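Long-range contacts in halohydrin dehalogenase (Rhizobium radiobacter, PDB 4IY1), which probably catalyses, like other halohydrin dehalogenases, the reversible, cofactor-independent conversion of vicinal halohydrins into epoxides with release of halide, using a short-chain dehydrogenase/reductase fold: residues M119-G125 against L163-P169; H72-L76 against V115-M119; S2-V6 against H26-C30. The protein carries 37 engineered substitutions. All coordinates share one frame; numbering follows the deposited sequence.

Contact 1: M119-G125 against L163-P169. Engineered in segment 119-125: Arg-121 (natural residue Lys). Engineered in segment 163-169: His-166 (natural residue Tyr).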
loop_
_atom_site.group_PDB
_atom_site.type_symbol
_atom_site.label_atom_id
_atom_site.label_comp_id
_atom_site.label_asym_id
_atom_site.label_seq_id
_atom_site.Cartn_x
_atom_site.Cartn_y
_atom_site.Cartn_z
ATOM N N MET B 119 28.371 4.975 10.305
ATOM C CA MET B 119 27.839 3.636 9.991
ATOM C C MET B 119 28.330 3.201 8.622
ATOM O O MET B 119 28.652 2.016 8.392
ATOM C CB MET B 119 26.320 3.638 10.014
ATOM C CG MET B 119 25.730 3.836 11.409
ATOM S SD MET B 119 23.939 3.635 11.380
ATOM C CE MET B 119 23.529 3.685 13.142
ATOM N N LYS B 120 28.339 4.149 7.692
ATOM C CA LYS B 120 28.731 3.845 6.305
ATOM C C LYS B 120 30.228 3.491 6.248
ATOM O O LYS B 120 30.630 2.535 5.589
ATOM C CB LYS B 120 28.416 5.029 5.393
ATOM C CG LYS B 120 26.966 5.079 4.904
ATOM C CD LYS B 120 26.598 6.450 4.374
ATOM C CE LYS B 120 27.386 6.801 3.125
ATOM N NZ LYS B 120 26.971 8.120 2.544
ATOM N N ARG B 121 31.053 4.312 6.880
ATOM C CA ARG B 121 32.472 3.972 7.040
ATOM C C ARG B 121 32.669 2.549 7.600
ATOM O O ARG B 121 33.416 1.756 7.034
ATOM C CB ARG B 121 33.171 5.015 7.945
ATOM C CG ARG B 121 33.313 6.394 7.303
ATOM C CD ARG B 121 34.314 7.262 8.038
ATOM N NE ARG B 121 33.789 7.771 9.293
ATOM C CZ ARG B 121 33.138 8.925 9.414
ATOM N NH1 ARG B 121 32.982 9.720 8.367
ATOM N NH2 ARG B 121 32.634 9.281 10.586
ATOM N N ARG B 122 31.948 2.211 8.667
ATOM C CA ARG B 122 32.029 0.865 9.233
ATOM C C ARG B 122 31.238 -0.202 8.470
ATOM O O ARG B 122 31.350 -1.391 8.765
ATOM C CB ARG B 122 31.629 0.880 10.711
ATOM C CG ARG B 122 32.499 1.788 11.579
ATOM C CD ARG B 122 31.750 2.316 12.804
ATOM N NE ARG B 122 31.458 1.247 13.752
ATOM C CZ ARG B 122 30.232 0.872 14.129
ATOM N NH1 ARG B 122 29.148 1.525 13.690
ATOM N NH2 ARG B 122 30.091 -0.171 14.945
ATOM N N LYS B 123 30.499 0.201 7.437
ATOM C CA LYS B 123 29.588 -0.712 6.778
ATOM C C LYS B 123 28.816 -1.544 7.829
ATOM O O LYS B 123 28.722 -2.753 7.715
ATOM C CB LYS B 123 30.323 -1.631 5.804
ATOM C CG LYS B 123 31.105 -0.899 4.726
ATOM C CD LYS B 123 30.205 -0.627 3.525
ATOM C CE LYS B 123 30.834 0.348 2.534
ATOM N NZ LYS B 123 30.690 1.764 2.987
ATOM N N SER B 124 28.333 -0.899 8.887
ATOM C CA SER B 124 27.400 -1.570 9.775
ATOM C C SER B 124 26.629 -0.586 10.651
ATOM O O SER B 124 27.137 0.463 11.029
ATOM C CB SER B 124 28.112 -2.643 10.615
ATOM O OG SER B 124 28.533 -2.120 11.854
ATOM N N GLY B 125 25.398 -0.948 10.982
ATOM C CA GLY B 125 24.529 -0.091 11.769
ATOM C C GLY B 125 23.100 -0.506 11.450
ATOM O O GLY B 125 22.864 -1.258 10.496
ATOM N N LEU B 163 21.115 3.217 1.797
ATOM C CA LEU B 163 22.098 2.695 2.777
ATOM C C LEU B 163 22.319 1.193 2.706
ATOM O O LEU B 163 23.205 0.638 3.388
ATOM C CB LEU B 163 21.758 3.101 4.207
ATOM C CG LEU B 163 21.738 4.598 4.473
ATOM C CD1 LEU B 163 21.225 4.891 5.869
ATOM C CD2 LEU B 163 23.107 5.217 4.262
ATOM N N GLY B 164 21.489 0.516 1.938
ATOM C CA GLY B 164 21.665 -0.905 1.742
ATOM C C GLY B 164 23.051 -1.226 1.213
ATOM O O GLY B 164 23.679 -2.184 1.648
ATOM N N GLU B 165 23.540 -0.385 0.307
ATOM C CA GLU B 165 24.831 -0.576 -0.358
ATOM C C GLU B 165 25.910 -0.609 0.711
ATOM O O GLU B 165 26.962 -1.219 0.531
ATOM C CB GLU B 165 25.082 0.631 -1.271
ATOM C CG GLU B 165 26.209 0.498 -2.257
ATOM C CD GLU B 165 26.531 1.832 -2.909
ATOM O OE1 GLU B 165 27.735 2.152 -3.040
ATOM O OE2 GLU B 165 25.576 2.564 -3.255
ATOM N N HIS B 166 25.671 0.097 1.803
ATOM C CA HIS B 166 26.645 0.181 2.878
ATOM C C HIS B 166 26.312 -0.748 3.999
ATOM O O HIS B 166 26.757 -0.577 5.126
ATOM C CB HIS B 166 26.784 1.616 3.368
ATOM C CG HIS B 166 27.024 2.609 2.250
ATOM N ND1 HIS B 166 28.250 2.825 1.719
ATOM C CD2 HIS B 166 26.126 3.373 1.491
ATOM C CE1 HIS B 166 28.139 3.660 0.664
ATOM N NE2 HIS B 166 26.846 4.017 0.541
ATOM N N ASN B 167 25.504 -1.743 3.693
ATOM C CA ASN B 167 25.114 -2.749 4.685
ATOM C C ASN B 167 24.431 -2.209 5.961
ATOM O O ASN B 167 24.653 -2.728 7.059
ATOM C CB ASN B 167 26.315 -3.611 5.057
ATOM C CG ASN B 167 25.930 -4.802 5.909
ATOM O OD1 ASN B 167 25.053 -5.586 5.542
ATOM N ND2 ASN B 167 26.581 -4.945 7.058
ATOM N N ILE B 168 23.556 -1.222 5.805
ATOM C CA ILE B 168 22.845 -0.635 6.942
ATOM C C ILE B 168 21.343 -0.744 6.702
ATOM O O ILE B 168 20.788 0.068 5.952
ATOM C CB ILE B 168 23.180 0.855 7.050
ATOM C CG1 ILE B 168 24.652 1.043 7.418
ATOM C CG2 ILE B 168 22.314 1.570 8.082
ATOM C CD1 ILE B 168 25.147 2.424 7.104
ATOM N N PRO B 169 20.654 -1.662 7.424
ATOM C CA PRO B 169 19.200 -1.809 7.257
ATOM C C PRO B 169 18.463 -0.649 7.894
ATOM O O PRO B 169 18.930 -0.103 8.892
ATOM C CB PRO B 169 18.889 -3.109 8.020
ATOM C CG PRO B 169 20.197 -3.867 7.997
ATOM C CD PRO B 169 21.211 -2.771 8.220
HETATM O O HOH W 1 24.485 -3.668 9.620
#
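Met-119 and Ile-168 meet at the buried side of this contact, where CB of Met-119 presses on CD1 of Ile-168 at 3.4 Å, tighter than ordinary van der Waals packing. Beyond CG the methionine runs extended away from 163-169 and reaches Ile-127 of strand 126-130.

Lys-120 lays its aliphatic chain across one face of the engineered His-166 ring. Its CG sits 3.6 Å from His-166 CG, and a bend at the third torsion (chi3 65°) swings CE over the middle of the ring, 3.9 Å from the centroid and 13° off the normal, a CH-pi contact. Its CD also rests against CD2 of Leu-163, 3.7 Å away, and the ammonium continues to a salt bridge with Asp-90 of the third subunit.

Both segments finish a helix in the same manner. Lys-123 and Asn-167, each with positive phi, close the helices 94-122 and 143-163 with Schellman motifs, so that two helix exits face one another before the chain enters adjacent parallel strands of the Rossmann-type sheet. The doubly bent Lys-123 chain curls back: NZ donates to Lys-120 O at 2.7 Å, from above the carbonyl plane, and to His-166 ND1 at 2.9 Å, lying in the ring plane. Lys-120 and Lys-123 thereby grip the imidazole at a face and at the edge. The backbone oxygen of Lys-123 receives Asn-167 ND2 at 3.1 Å in a nearly straight bond (174°).

At the backbone angles of Gly-125 a CB would be jammed against Ser-124 O and would also collide with Met-119 SD, which calls for glycine. A water accepts from its N and donates to Asn-167 O, while Gly-125 O lies 3.2 Å from Pro-169 CD.

Contact 2: H72-L76 against V115-M119. Engineered in segment 72-76: His-72 (natural residue Gln), Ile-75 (natural residue Val).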
loop_
_atom_site.group_PDB
_atom_site.type_symbol
_atom_site.label_atom_id
_atom_site.label_comp_id
_atom_site.label_asym_id
_atom_site.label_seq_id
_atom_site.Cartn_x
_atom_site.Cartn_y
_atom_site.Cartn_z
ATOM N N HIS B 72 30.746 4.187 19.508
ATOM C CA HIS B 72 30.341 4.228 18.099
ATOM C C HIS B 72 28.982 3.662 18.035
ATOM O O HIS B 72 28.750 2.557 18.529
ATOM C CB HIS B 72 31.248 3.354 17.228
ATOM C CG HIS B 72 32.211 4.141 16.364
ATOM N ND1 HIS B 72 33.391 3.632 15.937
ATOM C CD2 HIS B 72 32.162 5.463 15.897
ATOM C CE1 HIS B 72 34.043 4.561 15.209
ATOM N NE2 HIS B 72 33.288 5.682 15.186
ATOM N N VAL B 73 28.083 4.349 17.347
ATOM C CA VAL B 73 26.671 3.999 17.405
ATOM C C VAL B 73 26.347 2.889 16.401
ATOM O O VAL B 73 26.633 3.004 15.211
ATOM C CB VAL B 73 25.782 5.236 17.169
ATOM C CG1 VAL B 73 24.314 4.862 17.186
ATOM C CG2 VAL B 73 26.088 6.312 18.196
ATOM N N ASP B 74 25.878 1.758 16.907
ATOM C CA ASP B 74 25.513 0.651 16.033
ATOM C C ASP B 74 24.023 0.711 15.760
ATOM O O ASP B 74 23.558 0.257 14.724
ATOM C CB ASP B 74 25.885 -0.686 16.672
ATOM C CG ASP B 74 27.393 -0.852 16.851
ATOM O OD1 ASP B 74 27.876 -0.708 17.989
ATOM O OD2 ASP B 74 28.085 -1.189 15.872
ATOM N N ILE B 75 23.265 1.208 16.725
ATOM C CA ILE B 75 21.816 1.237 16.597
ATOM C C ILE B 75 21.231 2.578 16.975
ATOM O O ILE B 75 21.481 3.087 18.077
ATOM C CB ILE B 75 21.150 0.120 17.434
ATOM C CG1 ILE B 75 21.637 -1.260 16.975
ATOM C CG2 ILE B 75 19.647 0.173 17.282
ATOM C CD1 ILE B 75 21.925 -2.197 18.135
ATOM N N LEU B 76 20.440 3.147 16.065
ATOM C CA LEU B 76 19.663 4.324 16.378
ATOM C C LEU B 76 18.198 3.928 16.453
ATOM O O LEU B 76 17.638 3.406 15.488
ATOM C CB LEU B 76 19.831 5.365 15.262
ATOM C CG LEU B 76 18.884 6.569 15.247
ATOM C CD1 LEU B 76 19.030 7.390 16.539
ATOM C CD2 LEU B 76 19.152 7.453 13.997
ATOM N N VAL B 115 24.238 10.222 12.142
ATOM C CA VAL B 115 24.887 8.977 12.475
ATOM C C VAL B 115 25.409 8.286 11.223
ATOM O O VAL B 115 26.250 7.379 11.287
ATOM C CB VAL B 115 23.980 8.070 13.344
ATOM C CG1 VAL B 115 22.986 7.297 12.495
ATOM C CG2 VAL B 115 24.818 7.115 14.167
ATOM N N ALA B 116 24.912 8.718 10.071
ATOM C CA ALA B 116 24.975 7.881 8.886
ATOM C C ALA B 116 26.427 7.690 8.384
ATOM O O ALA B 116 26.800 6.631 7.865
ATOM C CB ALA B 116 24.095 8.464 7.800
ATOM N N SER B 117 27.270 8.699 8.561
ATOM C CA SER B 117 28.542 8.625 7.871
ATOM C C SER B 117 29.530 7.709 8.613
ATOM O O SER B 117 30.218 6.911 7.975
ATOM C CB SER B 117 29.106 10.020 7.563
ATOM O OG SER B 117 29.534 10.653 8.735
ATOM N N GLN B 118 29.437 7.648 9.948
ATOM C CA GLN B 118 30.169 6.582 10.669
ATOM C C GLN B 118 29.680 5.156 10.406
ATOM O O GLN B 118 30.485 4.250 10.140
ATOM C CB GLN B 118 30.330 6.862 12.167
ATOM C CG GLN B 118 29.051 7.073 12.958
ATOM C CD GLN B 118 29.188 6.622 14.411
ATOM O OE1 GLN B 118 29.224 5.419 14.705
ATOM N NE2 GLN B 118 29.217 7.584 15.328
ATOM N N MET B 119 28.371 4.975 10.305
ATOM C CA MET B 119 27.839 3.636 9.991
ATOM C C MET B 119 28.330 3.201 8.622
ATOM O O MET B 119 28.652 2.016 8.392
ATOM C CB MET B 119 26.320 3.638 10.014
ATOM C CG MET B 119 25.730 3.836 11.409
ATOM S SD MET B 119 23.939 3.635 11.380
ATOM C CE MET B 119 23.529 3.685 13.142
#
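Val-73, Leu-76, Val-115 and Met-119 form a buried, largely apolar contact, in which the last turns of helix 94-122 pack on the chain leading into and beginning strand 75-79. Val-115 uses both of its methyl groups: CG2 meets Val-73 CB at 3.7 Å, the two side chains crossing at about a right angle, while CG1 approaches CD2 of Leu-76 at 4.1 Å. Met-119 sends its extended chain past them and ends with CE 3.8 Å from both Val-73 O and Asp-74 O, a methyl group set against backbone carbonyls.

One polar bond interrupts this packing. Gln-118 places CG between its own backbone N and carbonyl carbon (chi1 58°), a cramped choice that brings the amide round to the backbone at Val-73. There OE1 accepts the backbone N-H of Val-73 at 3.1 Å, in a distinctly bent bond (137°), while NE2 makes a weak bond to Thr-67 on helix 59-70. The same OE1 lies 3.2 Å from CD2 of His-72, an engineered and poorly ordered residue whose ring is turned 67° from the amide plane.

Helix 59-70 also touches Val-73, so that side chain lies between two helices. Strand 75-79, helix 94-122 and strand 126-130 follow one another as a beta-alpha-beta crossover, the repeated element of the Rossmann fold.

Contact 3: S2-V6 against H26-C30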
loop_
_atom_site.group_PDB
_atom_site.type_symbol
_atom_site.label_atom_id
_atom_site.label_comp_id
_atom_site.label_asym_id
_atom_site.label_seq_id
_atom_site.Cartn_x
_atom_site.Cartn_y
_atom_site.Cartn_z
ATOM N N SER B 2 28.539 -3.497 21.113
ATOM C CA SER B 2 27.423 -2.880 20.363
ATOM C C SER B 2 26.733 -1.819 21.199
ATOM O O SER B 2 26.452 -2.031 22.374
ATOM C CB SER B 2 26.424 -3.948 19.926
ATOM O OG SER B 2 25.312 -3.356 19.268
ATOM N N THR B 3 26.528 -0.654 20.595
ATOM C CA THR B 3 26.035 0.535 21.294
ATOM C C THR B 3 24.764 1.036 20.608
ATOM O O THR B 3 24.719 1.126 19.377
ATOM C CB THR B 3 27.070 1.683 21.224
ATOM O OG1 THR B 3 28.319 1.264 21.798
ATOM C CG2 THR B 3 26.569 2.912 21.977
ATOM N N ALA B 4 23.756 1.398 21.393
ATOM C CA ALA B 4 22.479 1.826 20.825
ATOM C C ALA B 4 22.077 3.115 21.511
ATOM O O ALA B 4 22.578 3.408 22.595
ATOM C CB ALA B 4 21.405 0.758 21.046
ATOM N N ILE B 5 21.284 3.933 20.812
ATOM C CA ILE B 5 20.630 5.120 21.379
ATOM C C ILE B 5 19.148 5.024 21.161
ATOM O O ILE B 5 18.690 4.824 20.030
ATOM C CB ILE B 5 21.026 6.405 20.640
ATOM C CG1 ILE B 5 22.529 6.532 20.547
ATOM C CG2 ILE B 5 20.396 7.630 21.291
ATOM C CD1 ILE B 5 22.943 7.564 19.526
ATOM N N VAL B 6 18.398 5.303 22.214
ATOM C CA VAL B 6 16.949 5.409 22.132
ATOM C C VAL B 6 16.615 6.806 22.637
ATOM O O VAL B 6 17.189 7.263 23.626
ATOM C CB VAL B 6 16.263 4.349 23.046
ATOM C CG1 VAL B 6 14.747 4.466 22.997
ATOM C CG2 VAL B 6 16.712 2.945 22.698
ATOM N N HIS B 26 23.316 -5.090 24.357
ATOM C CA HIS B 26 23.742 -3.785 23.844
ATOM C C HIS B 26 23.983 -2.867 25.015
ATOM O O HIS B 26 23.194 -2.840 25.981
ATOM C CB HIS B 26 22.668 -3.162 22.934
ATOM C CG HIS B 26 22.288 -4.018 21.754
ATOM N ND1 HIS B 26 23.092 -4.184 20.692
ATOM C CD2 HIS B 26 21.146 -4.779 21.503
ATOM C CE1 HIS B 26 22.522 -5.045 19.822
ATOM N NE2 HIS B 26 21.332 -5.408 20.320
ATOM N N THR B 27 25.028 -2.044 24.908
ATOM C CA THR B 27 25.129 -0.856 25.740
ATOM C C THR B 27 24.216 0.249 25.209
ATOM O O THR B 27 24.470 0.798 24.134
ATOM C CB THR B 27 26.565 -0.326 25.758
ATOM O OG1 THR B 27 27.445 -1.391 26.109
ATOM C CG2 THR B 27 26.700 0.778 26.763
ATOM N N VAL B 28 23.225 0.629 26.010
ATOM C CA VAL B 28 22.156 1.507 25.588
ATOM C C VAL B 28 22.265 2.900 26.182
ATOM O O VAL B 28 21.978 3.103 27.365
ATOM C CB VAL B 28 20.778 0.923 25.955
ATOM C CG1 VAL B 28 19.659 1.746 25.318
ATOM C CG2 VAL B 28 20.701 -0.526 25.496
ATOM N N ALA B 29 22.550 3.878 25.323
ATOM C CA ALA B 29 22.440 5.283 25.699
ATOM C C ALA B 29 21.031 5.789 25.469
ATOM O O ALA B 29 20.385 5.430 24.473
ATOM C CB ALA B 29 23.439 6.111 24.923
ATOM N N CYS B 30 20.543 6.587 26.410
ATOM C CA CYS B 30 19.155 7.039 26.407
ATOM C C CYS B 30 19.097 8.544 26.394
ATOM O O CYS B 30 19.816 9.219 27.147
ATOM C CB CYS B 30 18.424 6.555 27.651
ATOM S SG CYS B 30 18.391 4.770 27.835
#
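Thr-3 to Val-6 pair in parallel with Thr-27 to Cys-30, the two strands of the first beta-alpha-beta unit of this Rossmann-type fold, joined through helix 14-23. Their short axes diverge by 27°, and the backbone ladder between them is regular. Thr-27 N donates to Ser-2 O, Ala-4 N returns a bond to Thr-27 O, Ala-29 N reaches Ala-4 O at 2.8 Å, and Val-6 N closes the series on Ala-29 O. The carbonyl oxygens carry a second, softer load from neighbouring CA-H groups; the shortest of these contacts sets Ile-5 CA 3.1 Å from Ala-29 O.

Where the pair begins, one more link lies outside the ladder. Ser-2 extends OG trans to its backbone N (chi1 177°), and the hydroxyl comes up to the edge of the His-26 imidazole, near its plane, to share a 2.8 Å hydrogen bond between OG and ND1.

Side chains leave the ladder on two faces. On the face bearing Ala-4, Val-6, Val-28 and Cys-30, CG2 of Val-6 meets CG1 of Val-28 at 4.1 Å, a lateral apolar contact between strands. Helix 14-23 packs against this face, Leu-21 touching both valines. On the other face Thr-3, Ile-5, Thr-27 and Ala-29 project, and helix 59-70 covers Ile-5 and Ala-29.

Further out, strand 75-79 holds the far edge of strand 3-6 through backbone bonds from Thr-3 and Ile-5, so strand 3-6 is interior to the sheet. Just ahead of strand 75-79, the carboxylate of Asp-74 turns to the same edge, and its OD1 accepts the backbone N-H of Thr-3.

How the contacts relate
Contacts 2 and 3 are buried, whereas contact 1 lies farther from the centre of the chain and mixes buried with exposed residues. Their chemistry follows this gradient: main-chain pairing in contact 3, apolar helix packing with a single glutamine bond in contact 2, and lysine, histidine and water-mediated interactions in contact 1. Contacts 1 and 2 share Met-119 and helix 94-122, and Arg-122 and Asp-74, modelled implausibly close, appear to pair between them; both also touch the third subunit. Contacts 2 and 3 meet in the sheet, where strands 75-79 and 3-6 are neighbours. Contacts 1 and 3 do not touch, their nearest atoms being about 7 Å apart.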